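Local coordinates for protein glycosyltransferase Gtf1 (Streptococcus pneumoniae, PDB 4PQG) that belongs to the GT-B glycosyltransferases, carries an added extended beta-sheet domain, and binds uridine-5'-diphosphate, at residues Leu52-Thr60 against Ile80-Thr88; Arg103-Arg111 against Val121-Asn129. One frame throughout, in Å; residues are numbered along the deposited sequence.

Contact 1: Leu52-Thr60 against Ile80-Thr88; sequences LADNIQHLT and IKIAPTSVT
The N-terminal end of helix 56-63, with its N-cap N55, meets the irregular segment I82-T85 that leads toward helix 89-93. N55 does two jobs with one amide. N55 OD1 accepts from Q57 N (3.0 Å) as the capping bond, the donor lying well above the carbonyl plane, while N55 ND2 reaches across to A83 O at 2.8 Å and to T85 OG1 at 3.1 Å. With CG anti to the backbone N (chi1 -179°), the amide is carried out toward the loop, and T85 OG1 lies in its plane. A water that donates to OD1 adds a further bond at that end. H58 comes in beside it: H58 NE2 accepts from T85 N at 3.0 Å in an almost straight bond (176°), and N55 CB sits over one face of the imidazole. Q57 bends at chi2 (-80°), which lays its amide across the P84 ring, Q57 CD 3.6 Å from P84 CG; its NE2 is bound by D67. At the other end, I82 CG2 packs on CB and CG of Q57, and I82 CD1 touches I56 CG2 at 4.0 Å. T85 OG1 also bonds to F150 O, which ties the loop to strand 143-150. The bond from T85 N is consistent with a neutral H58 ring protonated on ND1, and the bonds at both ends of the N55 amide probably hold its orientation, OD1 turned to the helix and ND2 to the loop.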
ATOM      1  N   LEU A  52      -3.805  -9.367 -11.858  1.00 16.84           N
ATOM      2  CA  LEU A  52      -3.456  -9.897 -13.168  1.00 17.45           C
ATOM      3  C   LEU A  52      -2.938  -8.810 -14.112  1.00 18.24           C
ATOM      4  O   LEU A  52      -2.213  -9.106 -15.063  1.00 17.76           O
ATOM      5  CB  LEU A  52      -4.670 -10.612 -13.798  1.00 17.66           C
ATOM      6  CG  LEU A  52      -5.023 -11.975 -13.160  1.00 18.05           C
ATOM      7  CD1 LEU A  52      -6.287 -12.572 -13.764  1.00 18.24           C
ATOM      8  CD2 LEU A  52      -3.867 -12.975 -13.255  1.00 18.27           C
ATOM      9  N   ALA A  53      -3.295  -7.559 -13.828  1.00 18.28           N
ATOM     10  CA  ALA A  53      -2.873  -6.424 -14.662  1.00 19.50           C
ATOM     11  C   ALA A  53      -1.350  -6.313 -14.673  1.00 19.96           C
ATOM     12  O   ALA A  53      -0.746  -5.863 -15.659  1.00 20.84           O
ATOM     13  CB  ALA A  53      -3.505  -5.136 -14.151  1.00 19.89           C
ATOM     14  N   ASP A  54      -0.748  -6.724 -13.555  1.00 19.74           N
ATOM     15  CA  ASP A  54       0.696  -6.830 -13.419  1.00 21.02           C
ATOM     16  C   ASP A  54       1.060  -8.197 -12.889  1.00 20.32           C
ATOM     17  O   ASP A  54       0.248  -8.823 -12.213  1.00 19.92           O
ATOM     18  CB  ASP A  54       1.183  -5.808 -12.392  1.00 22.65           C
ATOM     19  CG  ASP A  54       1.080  -4.390 -12.899  1.00 24.38           C
ATOM     20  OD1 ASP A  54       1.882  -4.035 -13.779  1.00 24.99           O
ATOM     21  OD2 ASP A  54       0.184  -3.665 -12.437  1.00 25.27           O
ATOM     22  N   ASN A  55       2.288  -8.634 -13.159  1.00 19.42           N
ATOM     23  CA  ASN A  55       2.882  -9.743 -12.429  1.00 19.47           C
ATOM     24  C   ASN A  55       3.076  -9.294 -10.970  1.00 19.74           C
ATOM     25  O   ASN A  55       3.777  -8.326 -10.719  1.00 18.22           O
ATOM     26  CB  ASN A  55       4.235 -10.118 -13.060  1.00 20.21           C
ATOM     27  CG  ASN A  55       4.913 -11.291 -12.364  1.00 20.68           C
ATOM     28  OD1 ASN A  55       4.569 -11.654 -11.234  1.00 19.34           O
ATOM     29  ND2 ASN A  55       5.889 -11.899 -13.051  1.00 20.89           N
ATOM     30  N   ILE A  56       2.463  -9.992 -10.008  1.00 19.40           N
ATOM     31  CA  ILE A  56       2.544  -9.560  -8.615  1.00 19.43           C
ATOM     32  C   ILE A  56       3.998  -9.415  -8.115  1.00 20.37           C
ATOM     33  O   ILE A  56       4.292  -8.559  -7.278  1.00 19.05           O
ATOM     34  CB  ILE A  56       1.660 -10.431  -7.658  1.00 20.18           C
ATOM     35  CG1 ILE A  56       1.418  -9.686  -6.327  1.00 19.93           C
ATOM     36  CG2 ILE A  56       2.256 -11.832  -7.458  1.00 19.44           C
ATOM     37  CD1 ILE A  56       0.521 -10.405  -5.331  1.00 20.40           C
ATOM     38  N   GLN A  57       4.907 -10.232  -8.654  1.00 20.34           N
ATOM     39  CA  GLN A  57       6.304 -10.173  -8.267  1.00 20.77           C
ATOM     40  C   GLN A  57       6.906  -8.800  -8.609  1.00 20.42           C
ATOM     41  O   GLN A  57       7.742  -8.272  -7.874  1.00 21.31           O
ATOM     42  CB  GLN A  57       7.105 -11.292  -8.946  1.00 20.40           C
ATOM     43  CG  GLN A  57       8.540 -11.414  -8.429  1.00 19.58           C
ATOM     44  CD  GLN A  57       9.476 -10.395  -9.047  1.00 19.70           C
ATOM     45  OE1 GLN A  57       9.178  -9.832 -10.092  1.00 20.48           O
ATOM     46  NE2 GLN A  57      10.617 -10.150  -8.399  1.00 19.53           N
ATOM     47  N   HIS A  58       6.499  -8.231  -9.730  1.00 20.67           N
ATOM     48  CA  HIS A  58       7.004  -6.905 -10.103  1.00 20.92           C
ATOM     49  C   HIS A  58       6.643  -5.886  -9.058  1.00 21.00           C
ATOM     50  O   HIS A  58       7.442  -5.014  -8.724  1.00 21.27           O
ATOM     51  CB  HIS A  58       6.478  -6.489 -11.462  1.00 20.24           C
ATOM     52  CG  HIS A  58       6.876  -7.413 -12.576  1.00 20.55           C
ATOM     53  ND1 HIS A  58       6.301  -7.365 -13.783  1.00 20.38           N
ATOM     54  CD2 HIS A  58       7.817  -8.443 -12.626  1.00 21.68           C
ATOM     55  CE1 HIS A  58       6.861  -8.303 -14.577  1.00 20.93           C
ATOM     56  NE2 HIS A  58       7.780  -8.961 -13.867  1.00 20.38           N
ATOM     57  N   LEU A  59       5.435  -6.009  -8.515  1.00 21.02           N
ATOM     58  CA  LEU A  59       4.927  -5.069  -7.514  1.00 20.25           C
ATOM     59  C   LEU A  59       5.609  -5.238  -6.150  1.00 21.45           C
ATOM     60  O   LEU A  59       5.974  -4.235  -5.486  1.00 20.61           O
ATOM     61  CB  LEU A  59       3.403  -5.207  -7.383  1.00 19.42           C
ATOM     62  CG  LEU A  59       2.595  -4.948  -8.671  1.00 19.57           C
ATOM     63  CD1 LEU A  59       1.121  -5.308  -8.534  1.00 18.73           C
ATOM     64  CD2 LEU A  59       2.745  -3.513  -9.167  1.00 19.73           C
ATOM     65  N   THR A  60       5.769  -6.487  -5.723  1.00 19.64           N
ATOM     66  CA  THR A  60       6.359  -6.769  -4.423  1.00 19.51           C
ATOM     67  C   THR A  60       7.851  -6.422  -4.420  1.00 21.08           C
ATOM     68  O   THR A  60       8.350  -5.846  -3.445  1.00 22.94           O
ATOM     69  CB  THR A  60       6.128  -8.242  -3.996  1.00 19.18           C
ATOM     70  OG1 THR A  60       6.647  -9.129  -4.995  1.00 17.31           O
ATOM     71  CG2 THR A  60       4.646  -8.506  -3.818  1.00 17.98           C
ATOM     72  N   ILE A  80       4.056 -23.114  -9.346  1.00 20.95           N
ATOM     73  CA  ILE A  80       4.771 -21.996  -9.991  1.00 20.71           C
ATOM     74  C   ILE A  80       5.200 -20.993  -8.921  1.00 22.33           C
ATOM     75  O   ILE A  80       4.367 -20.522  -8.122  1.00 22.15           O
ATOM     76  CB  ILE A  80       3.937 -21.312 -11.096  1.00 20.37           C
ATOM     77  CG1 ILE A  80       3.694 -22.308 -12.242  1.00 18.99           C
ATOM     78  CG2 ILE A  80       4.602 -20.001 -11.555  1.00 19.04           C
ATOM     79  CD1 ILE A  80       2.887 -21.776 -13.410  1.00 18.98           C
ATOM     80  N   LYS A  81       6.501 -20.705  -8.878  1.00 22.55           N
ATOM     81  CA  LYS A  81       7.054 -19.821  -7.856  1.00 23.42           C
ATOM     82  C   LYS A  81       6.827 -18.353  -8.219  1.00 22.78           C
ATOM     83  O   LYS A  81       6.818 -17.995  -9.399  1.00 20.45           O
ATOM     84  CB  LYS A  81       8.560 -20.070  -7.667  1.00 25.97           C
ATOM     85  CG  LYS A  81       8.946 -21.497  -7.297  1.00 29.04           C
ATOM     86  CD  LYS A  81       8.205 -22.006  -6.067  1.00 32.04           C
ATOM     87  CE  LYS A  81       8.504 -23.482  -5.843  1.00 34.58           C
ATOM     88  NZ  LYS A  81       7.490 -24.121  -4.957  1.00 38.23           N
ATOM     89  N   ILE A  82       6.659 -17.515  -7.196  1.00 22.28           N
ATOM     90  CA  ILE A  82       6.670 -16.065  -7.362  1.00 22.64           C
ATOM     91  C   ILE A  82       7.981 -15.685  -8.043  1.00 22.77           C
ATOM     92  O   ILE A  82       9.054 -15.961  -7.509  1.00 24.68           O
ATOM     93  CB  ILE A  82       6.552 -15.341  -5.996  1.00 22.87           C
ATOM     94  CG1 ILE A  82       5.215 -15.677  -5.306  1.00 23.72           C
ATOM     95  CG2 ILE A  82       6.711 -13.830  -6.154  1.00 22.89           C
ATOM     96  CD1 ILE A  82       3.984 -15.198  -6.066  1.00 22.69           C
ATOM     97  N   ALA A  83       7.889 -15.055  -9.214  1.00 21.76           N
ATOM     98  CA  ALA A  83       9.062 -14.770 -10.054  1.00 21.36           C
ATOM     99  C   ALA A  83       8.800 -13.625 -11.036  1.00 20.62           C
ATOM    100  O   ALA A  83       7.666 -13.372 -11.384  1.00 20.82           O
ATOM    101  CB  ALA A  83       9.467 -16.027 -10.819  1.00 21.36           C
ATOM    102  N   PRO A  84       9.858 -12.936 -11.494  1.00 22.49           N
ATOM    103  CA  PRO A  84       9.708 -11.930 -12.547  1.00 22.04           C
ATOM    104  C   PRO A  84       9.254 -12.540 -13.872  1.00 22.47           C
ATOM    105  O   PRO A  84       9.473 -13.737 -14.097  1.00 24.64           O
ATOM    106  CB  PRO A  84      11.128 -11.372 -12.714  1.00 22.60           C
ATOM    107  CG  PRO A  84      11.860 -11.730 -11.461  1.00 22.80           C
ATOM    108  CD  PRO A  84      11.235 -12.992 -10.959  1.00 22.52           C
ATOM    109  N   THR A  85       8.631 -11.733 -14.727  1.00 21.77           N
ATOM    110  CA  THR A  85       8.285 -12.150 -16.083  1.00 22.44           C
ATOM    111  C   THR A  85       9.564 -12.291 -16.899  1.00 24.10           C
ATOM    112  O   THR A  85      10.372 -11.364 -16.953  1.00 22.58           O
ATOM    113  CB  THR A  85       7.313 -11.171 -16.786  1.00 22.60           C
ATOM    114  OG1 THR A  85       6.050 -11.158 -16.098  1.00 22.20           O
ATOM    115  CG2 THR A  85       7.077 -11.581 -18.244  1.00 20.81           C
ATOM    116  N   SER A  86       9.757 -13.463 -17.504  1.00 24.69           N
ATOM    117  CA  SER A  86      10.907 -13.690 -18.386  1.00 26.19           C
ATOM    118  C   SER A  86      10.505 -14.330 -19.710  1.00 27.74           C
ATOM    119  O   SER A  86      11.344 -14.542 -20.582  1.00 28.83           O
ATOM    120  CB  SER A  86      11.976 -14.518 -17.684  1.00 26.32           C
ATOM    121  OG  SER A  86      11.436 -15.729 -17.198  1.00 27.73           O
ATOM    122  N   VAL A  87       9.210 -14.607 -19.870  1.00 27.91           N
ATOM    123  CA  VAL A  87       8.665 -15.106 -21.127  1.00 27.94           C
ATOM    124  C   VAL A  87       8.774 -14.050 -22.244  1.00 27.85           C
ATOM    125  O   VAL A  87       8.441 -12.885 -22.037  1.00 25.40           O
ATOM    126  CB  VAL A  87       7.204 -15.552 -20.923  1.00 27.66           C
ATOM    127  CG1 VAL A  87       6.519 -15.830 -22.243  1.00 30.14           C
ATOM    128  CG2 VAL A  87       7.155 -16.786 -20.026  1.00 27.48           C
ATOM    129  N   THR A  88       9.224 -14.475 -23.428  1.00 28.48           N
ATOM    130  CA  THR A  88       9.393 -13.577 -24.583  1.00 28.64           C
ATOM    131  C   THR A  88       8.214 -13.641 -25.547  1.00 28.25           C
ATOM    132  O   THR A  88       7.374 -14.525 -25.435  1.00 27.21           O
ATOM    133  CB  THR A  88      10.648 -13.929 -25.399  1.00 28.76           C
ATOM    134  OG1 THR A  88      10.525 -15.264 -25.904  1.00 28.92           O
ATOM    135  CG2 THR A  88      11.905 -13.817 -24.557  1.00 28.10           C
TER
HETATM  136  O   HOH W   1       4.692 -14.158  -9.976  1.00 20.29           O

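Contact 2: Arg103-Arg111 against Val121-Asn129; sequences REKNGKVLR and VTCYLVDEN
L110 and C123 form an antiparallel hydrogen-bonded pair, C123 N to L110 O at 2.6 Å and L110 N to C123 O at 2.8 Å, and L125 N continues the pairing to K108 O. L110 CB packs against L125 CD1 (4.1 Å), on the side where V89 and V92 of helix 89-93 touch L110 and C123. V109, R111, T122 and Y124 point to the opposite face. There V109, with CG1 anti to the backbone N (chi1 -176°), divides its methyls: V109 CG1 meets T122 CG2 at 3.6 Å and CG2 lies beside the Y124 ring, which stacks on H135. R111 NE makes a weak, bent bond to T122 OG1. The hairpin of strands 109-114 and 119-125 belongs to the extended antiparallel sheet, and a type II' turn, N106 to V109, joins strand 100-106 to it. Around this turn lies the solvent side, where long side chains do the joining. K105, bent at chi4, brings K105 NZ to E128 O (2.6 Å) and to G107 O, linking the turn to the loop after strand 119-125. The extended K108 chain crosses E128, K108 CG to E128 CG 3.4 Å, but K108 NZ stays 4.6 Å from E128 OE1; a water that donates to V126 O accepts only weakly from K108 NZ.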
ATOM      1  N   ARG A 103       3.379  -7.208 -37.779  1.00 44.19           N
ATOM      2  CA  ARG A 103       3.110  -6.679 -36.446  1.00 46.47           C
ATOM      3  C   ARG A 103       2.704  -5.208 -36.461  1.00 49.10           C
ATOM      4  O   ARG A 103       2.802  -4.526 -37.488  1.00 50.41           O
ATOM      5  CB  ARG A 103       4.341  -6.847 -35.560  1.00 47.06           C
ATOM      6  CG  ARG A 103       4.971  -8.214 -35.674  1.00 45.16           C
ATOM      7  CD  ARG A 103       6.150  -8.374 -34.748  1.00 43.08           C
ATOM      8  NE  ARG A 103       6.398  -9.793 -34.544  1.00 42.82           N
ATOM      9  CZ  ARG A 103       7.232 -10.294 -33.644  1.00 42.95           C
ATOM     10  NH1 ARG A 103       7.925  -9.487 -32.848  1.00 43.33           N
ATOM     11  NH2 ARG A 103       7.370 -11.610 -33.540  1.00 43.24           N
ATOM     12  N   GLU A 104       2.219  -4.739 -35.315  1.00 46.62           N
ATOM     13  CA  GLU A 104       2.092  -3.316 -35.034  1.00 45.84           C
ATOM     14  C   GLU A 104       2.519  -3.107 -33.592  1.00 44.53           C
ATOM     15  O   GLU A 104       2.096  -3.843 -32.700  1.00 39.65           O
ATOM     16  CB  GLU A 104       0.653  -2.838 -35.211  1.00 47.34           C
ATOM     17  CG  GLU A 104       0.264  -2.499 -36.632  1.00 51.98           C
ATOM     18  CD  GLU A 104      -1.239  -2.506 -36.839  1.00 55.45           C
ATOM     19  OE1 GLU A 104      -1.666  -2.758 -37.989  1.00 58.49           O
ATOM     20  OE2 GLU A 104      -1.996  -2.274 -35.860  1.00 53.46           O
ATOM     21  N   LYS A 105       3.373  -2.117 -33.373  1.00 44.70           N
ATOM     22  CA  LYS A 105       3.788  -1.754 -32.032  1.00 46.22           C
ATOM     23  C   LYS A 105       3.308  -0.349 -31.696  1.00 48.76           C
ATOM     24  O   LYS A 105       3.284   0.535 -32.552  1.00 48.30           O
ATOM     25  CB  LYS A 105       5.299  -1.852 -31.896  1.00 44.58           C
ATOM     26  CG  LYS A 105       5.792  -1.933 -30.467  1.00 43.85           C
ATOM     27  CD  LYS A 105       7.281  -2.213 -30.454  1.00 45.62           C
ATOM     28  CE  LYS A 105       7.827  -2.288 -29.044  1.00 43.91           C
ATOM     29  NZ  LYS A 105       7.720  -0.980 -28.335  1.00 47.20           N
ATOM     30  N   ASN A 106       2.902  -0.174 -30.445  1.00 49.04           N
ATOM     31  CA  ASN A 106       2.452   1.099 -29.924  1.00 48.71           C
ATOM     32  C   ASN A 106       2.775   1.095 -28.437  1.00 47.10           C
ATOM     33  O   ASN A 106       1.984   0.607 -27.625  1.00 45.07           O
ATOM     34  CB  ASN A 106       0.953   1.268 -30.167  1.00 51.95           C
ATOM     35  CG  ASN A 106       0.478   2.696 -29.973  1.00 56.95           C
ATOM     36  OD1 ASN A 106       1.000   3.440 -29.138  1.00 60.48           O
ATOM     37  ND2 ASN A 106      -0.529   3.088 -30.749  1.00 60.41           N
ATOM     38  N   GLY A 107       3.956   1.608 -28.093  1.00 43.29           N
ATOM     39  CA  GLY A 107       4.471   1.538 -26.726  1.00 41.20           C
ATOM     40  C   GLY A 107       4.638   0.090 -26.289  1.00 39.62           C
ATOM     41  O   GLY A 107       5.321  -0.694 -26.957  1.00 39.07           O
ATOM     42  N   LYS A 108       3.988  -0.262 -25.180  1.00 37.05           N
ATOM     43  CA  LYS A 108       4.041  -1.619 -24.607  1.00 35.44           C
ATOM     44  C   LYS A 108       3.079  -2.605 -25.296  1.00 34.37           C
ATOM     45  O   LYS A 108       3.057  -3.794 -24.963  1.00 33.32           O
ATOM     46  CB  LYS A 108       3.701  -1.567 -23.114  1.00 35.93           C
ATOM     47  CG  LYS A 108       4.754  -0.914 -22.237  1.00 37.11           C
ATOM     48  CD  LYS A 108       4.251  -0.762 -20.815  1.00 38.13           C
ATOM     49  CE  LYS A 108       5.326  -0.177 -19.921  1.00 40.27           C
ATOM     50  NZ  LYS A 108       4.844  -0.118 -18.517  1.00 42.42           N
ATOM     51  N   VAL A 109       2.271  -2.108 -26.231  1.00 31.04           N
ATOM     52  CA  VAL A 109       1.251  -2.922 -26.876  1.00 30.35           C
ATOM     53  C   VAL A 109       1.739  -3.419 -28.245  1.00 30.76           C
ATOM     54  O   VAL A 109       1.911  -2.626 -29.179  1.00 31.16           O
ATOM     55  CB  VAL A 109      -0.073  -2.157 -26.983  1.00 30.49           C
ATOM     56  CG1 VAL A 109      -1.166  -3.036 -27.569  1.00 30.12           C
ATOM     57  CG2 VAL A 109      -0.487  -1.617 -25.609  1.00 32.02           C
ATOM     58  N   LEU A 110       2.012  -4.722 -28.336  1.00 29.60           N
ATOM     59  CA  LEU A 110       2.463  -5.340 -29.584  1.00 30.01           C
ATOM     60  C   LEU A 110       1.399  -6.270 -30.147  1.00 30.81           C
ATOM     61  O   LEU A 110       1.061  -7.298 -29.546  1.00 28.41           O
ATOM     62  CB  LEU A 110       3.784  -6.090 -29.381  1.00 28.76           C
ATOM     63  CG  LEU A 110       4.496  -6.684 -30.609  1.00 30.65           C
ATOM     64  CD1 LEU A 110       5.160  -5.596 -31.459  1.00 29.89           C
ATOM     65  CD2 LEU A 110       5.539  -7.718 -30.193  1.00 28.26           C
ATOM     66  N   ARG A 111       0.855  -5.898 -31.297  1.00 30.38           N
ATOM     67  CA  ARG A 111      -0.144  -6.726 -31.937  1.00 30.30           C
ATOM     68  C   ARG A 111       0.481  -7.503 -33.085  1.00 31.64           C
ATOM     69  O   ARG A 111       1.107  -6.918 -33.975  1.00 30.30           O
ATOM     70  CB  ARG A 111      -1.331  -5.886 -32.406  1.00 32.30           C
ATOM     71  CG  ARG A 111      -2.500  -6.728 -32.866  1.00 33.98           C
ATOM     72  CD  ARG A 111      -3.792  -5.949 -32.828  1.00 37.60           C
ATOM     73  NE  ARG A 111      -4.179  -5.607 -31.461  1.00 41.11           N
ATOM     74  CZ  ARG A 111      -5.279  -4.932 -31.144  1.00 42.01           C
ATOM     75  NH1 ARG A 111      -6.106  -4.521 -32.103  1.00 43.18           N
ATOM     76  NH2 ARG A 111      -5.551  -4.670 -29.871  1.00 39.87           N
ATOM     77  N   VAL A 121      -2.921 -11.818 -32.074  1.00 28.71           N
ATOM     78  CA  VAL A 121      -2.492 -11.873 -30.685  1.00 27.29           C
ATOM     79  C   VAL A 121      -1.984 -10.490 -30.305  1.00 27.39           C
ATOM     80  O   VAL A 121      -1.173  -9.900 -31.033  1.00 27.07           O
ATOM     81  CB  VAL A 121      -1.356 -12.904 -30.483  1.00 27.64           C
ATOM     82  CG1 VAL A 121      -0.892 -12.930 -29.037  1.00 28.00           C
ATOM     83  CG2 VAL A 121      -1.803 -14.293 -30.914  1.00 29.49           C
ATOM     84  N   THR A 122      -2.472  -9.959 -29.186  1.00 26.26           N
ATOM     85  CA  THR A 122      -1.925  -8.720 -28.641  1.00 24.33           C
ATOM     86  C   THR A 122      -1.070  -9.050 -27.424  1.00 25.01           C
ATOM     87  O   THR A 122      -1.553  -9.649 -26.450  1.00 23.71           O
ATOM     88  CB  THR A 122      -3.038  -7.712 -28.297  1.00 25.92           C
ATOM     89  OG1 THR A 122      -3.911  -7.570 -29.425  1.00 24.32           O
ATOM     90  CG2 THR A 122      -2.449  -6.349 -27.920  1.00 24.17           C
ATOM     91  N   CYS A 123       0.211  -8.695 -27.502  1.00 24.38           N
ATOM     92  CA  CYS A 123       1.132  -8.860 -26.393  1.00 24.77           C
ATOM     93  C   CYS A 123       1.297  -7.560 -25.628  1.00 25.43           C
ATOM     94  O   CYS A 123       1.445  -6.476 -26.221  1.00 24.64           O
ATOM     95  CB  CYS A 123       2.505  -9.339 -26.869  1.00 26.00           C
ATOM     96  SG  CYS A 123       2.517 -10.959 -27.677  1.00 27.40           S
ATOM     97  N   TYR A 124       1.281  -7.683 -24.307  1.00 24.96           N
ATOM     98  CA  TYR A 124       1.515  -6.558 -23.422  1.00 24.43           C
ATOM     99  C   TYR A 124       2.884  -6.713 -22.792  1.00 24.73           C
ATOM    100  O   TYR A 124       3.108  -7.557 -21.920  1.00 24.70           O
ATOM    101  CB  TYR A 124       0.385  -6.423 -22.391  1.00 25.97           C
ATOM    102  CG  TYR A 124      -0.927  -6.028 -23.041  1.00 27.24           C
ATOM    103  CD1 TYR A 124      -1.320  -4.690 -23.115  1.00 27.97           C
ATOM    104  CD2 TYR A 124      -1.753  -6.990 -23.636  1.00 27.48           C
ATOM    105  CE1 TYR A 124      -2.518  -4.326 -23.729  1.00 28.07           C
ATOM    106  CE2 TYR A 124      -2.941  -6.635 -24.260  1.00 28.54           C
ATOM    107  CZ  TYR A 124      -3.318  -5.308 -24.304  1.00 29.46           C
ATOM    108  OH  TYR A 124      -4.505  -4.968 -24.912  1.00 32.26           O
ATOM    109  N   LEU A 125       3.810  -5.894 -23.272  1.00 24.16           N
ATOM    110  CA  LEU A 125       5.217  -5.981 -22.911  1.00 24.64           C
ATOM    111  C   LEU A 125       5.489  -5.378 -21.550  1.00 24.30           C
ATOM    112  O   LEU A 125       4.839  -4.401 -21.168  1.00 25.06           O
ATOM    113  CB  LEU A 125       6.077  -5.270 -23.971  1.00 24.26           C
ATOM    114  CG  LEU A 125       5.973  -5.840 -25.388  1.00 24.99           C
ATOM    115  CD1 LEU A 125       6.232  -4.746 -26.415  1.00 26.91           C
ATOM    116  CD2 LEU A 125       6.917  -7.018 -25.569  1.00 25.60           C
ATOM    117  N   VAL A 126       6.446  -5.964 -20.827  1.00 23.69           N
ATOM    118  CA  VAL A 126       6.888  -5.428 -19.544  1.00 26.33           C
ATOM    119  C   VAL A 126       7.520  -4.065 -19.815  1.00 29.16           C
ATOM    120  O   VAL A 126       7.236  -3.093 -19.119  1.00 28.28           O
ATOM    121  CB  VAL A 126       7.926  -6.352 -18.851  1.00 24.89           C
ATOM    122  CG1 VAL A 126       8.393  -5.784 -17.514  1.00 24.96           C
ATOM    123  CG2 VAL A 126       7.349  -7.737 -18.625  1.00 24.74           C
ATOM    124  N   ASP A 127       8.347  -4.016 -20.859  1.00 31.85           N
ATOM    125  CA  ASP A 127       9.168  -2.854 -21.189  1.00 36.04           C
ATOM    126  C   ASP A 127       9.066  -2.611 -22.699  1.00 37.09           C
ATOM    127  O   ASP A 127       9.360  -3.507 -23.500  1.00 33.19           O
ATOM    128  CB  ASP A 127      10.615  -3.151 -20.774  1.00 38.09           C
ATOM    129  CG  ASP A 127      11.551  -1.946 -20.908  1.00 41.35           C
ATOM    130  OD1 ASP A 127      11.462  -1.179 -21.894  1.00 40.51           O
ATOM    131  OD2 ASP A 127      12.409  -1.794 -20.017  1.00 43.19           O
ATOM    132  N   GLU A 128       8.642  -1.402 -23.075  1.00 39.33           N
ATOM    133  CA  GLU A 128       8.479  -1.008 -24.495  1.00 42.13           C
ATOM    134  C   GLU A 128       9.683  -1.365 -25.365  1.00 40.44           C
ATOM    135  O   GLU A 128       9.528  -1.632 -26.551  1.00 40.59           O
ATOM    136  CB  GLU A 128       8.211   0.498 -24.644  1.00 45.06           C
ATOM    137  CG  GLU A 128       7.073   1.062 -23.808  1.00 51.62           C
ATOM    138  CD  GLU A 128       7.504   1.535 -22.419  1.00 54.74           C
ATOM    139  OE1 GLU A 128       8.129   0.760 -21.655  1.00 52.19           O
ATOM    140  OE2 GLU A 128       7.191   2.697 -22.079  1.00 59.05           O
ATOM    141  N   ASN A 129      10.873  -1.366 -24.774  1.00 39.71           N
ATOM    142  CA  ASN A 129      12.096  -1.645 -25.524  1.00 42.47           C
ATOM    143  C   ASN A 129      12.716  -3.009 -25.224  1.00 43.18           C
ATOM    144  O   ASN A 129      13.892  -3.236 -25.490  1.00 44.52           O
ATOM    145  CB  ASN A 129      13.123  -0.524 -25.316  1.00 41.95           C
ATOM    146  CG  ASN A 129      12.515   0.867 -25.458  1.00 42.73           C
ATOM    147  OD1 ASN A 129      12.739   1.727 -24.610  1.00 45.54           O
ATOM    148  ND2 ASN A 129      11.727   1.086 -26.513  1.00 40.50           N
TER
HETATM  149  O   HOH W   2       5.715  -3.005 -17.084  1.00 34.33           O

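In the fold
From the N terminus, the chain first builds strands 10-15 and 42-47 of the seven-stranded parallel sheet and then enters helix 56-63. Contact 1 closes the loop that runs from that helix through edge strand 70-72 and helix 73-76 back to its N-terminal end. The chain next passes through helix 89-93 into the ten-stranded antiparallel sheet, where contact 2 closes the short hairpin between strands 109-114 and 119-125, with the end of strand 100-106 reaching the loop after it. The two contacts follow in series, neither nested nor crossed, with centres about 17 Å apart. They nevertheless meet: V126 CG2, just after strand 119-125, lies 3.9 Å from T85 CG2 and 4.1 Å from H58 CE1, packing the extended sheet against helix 56-63 and its loop.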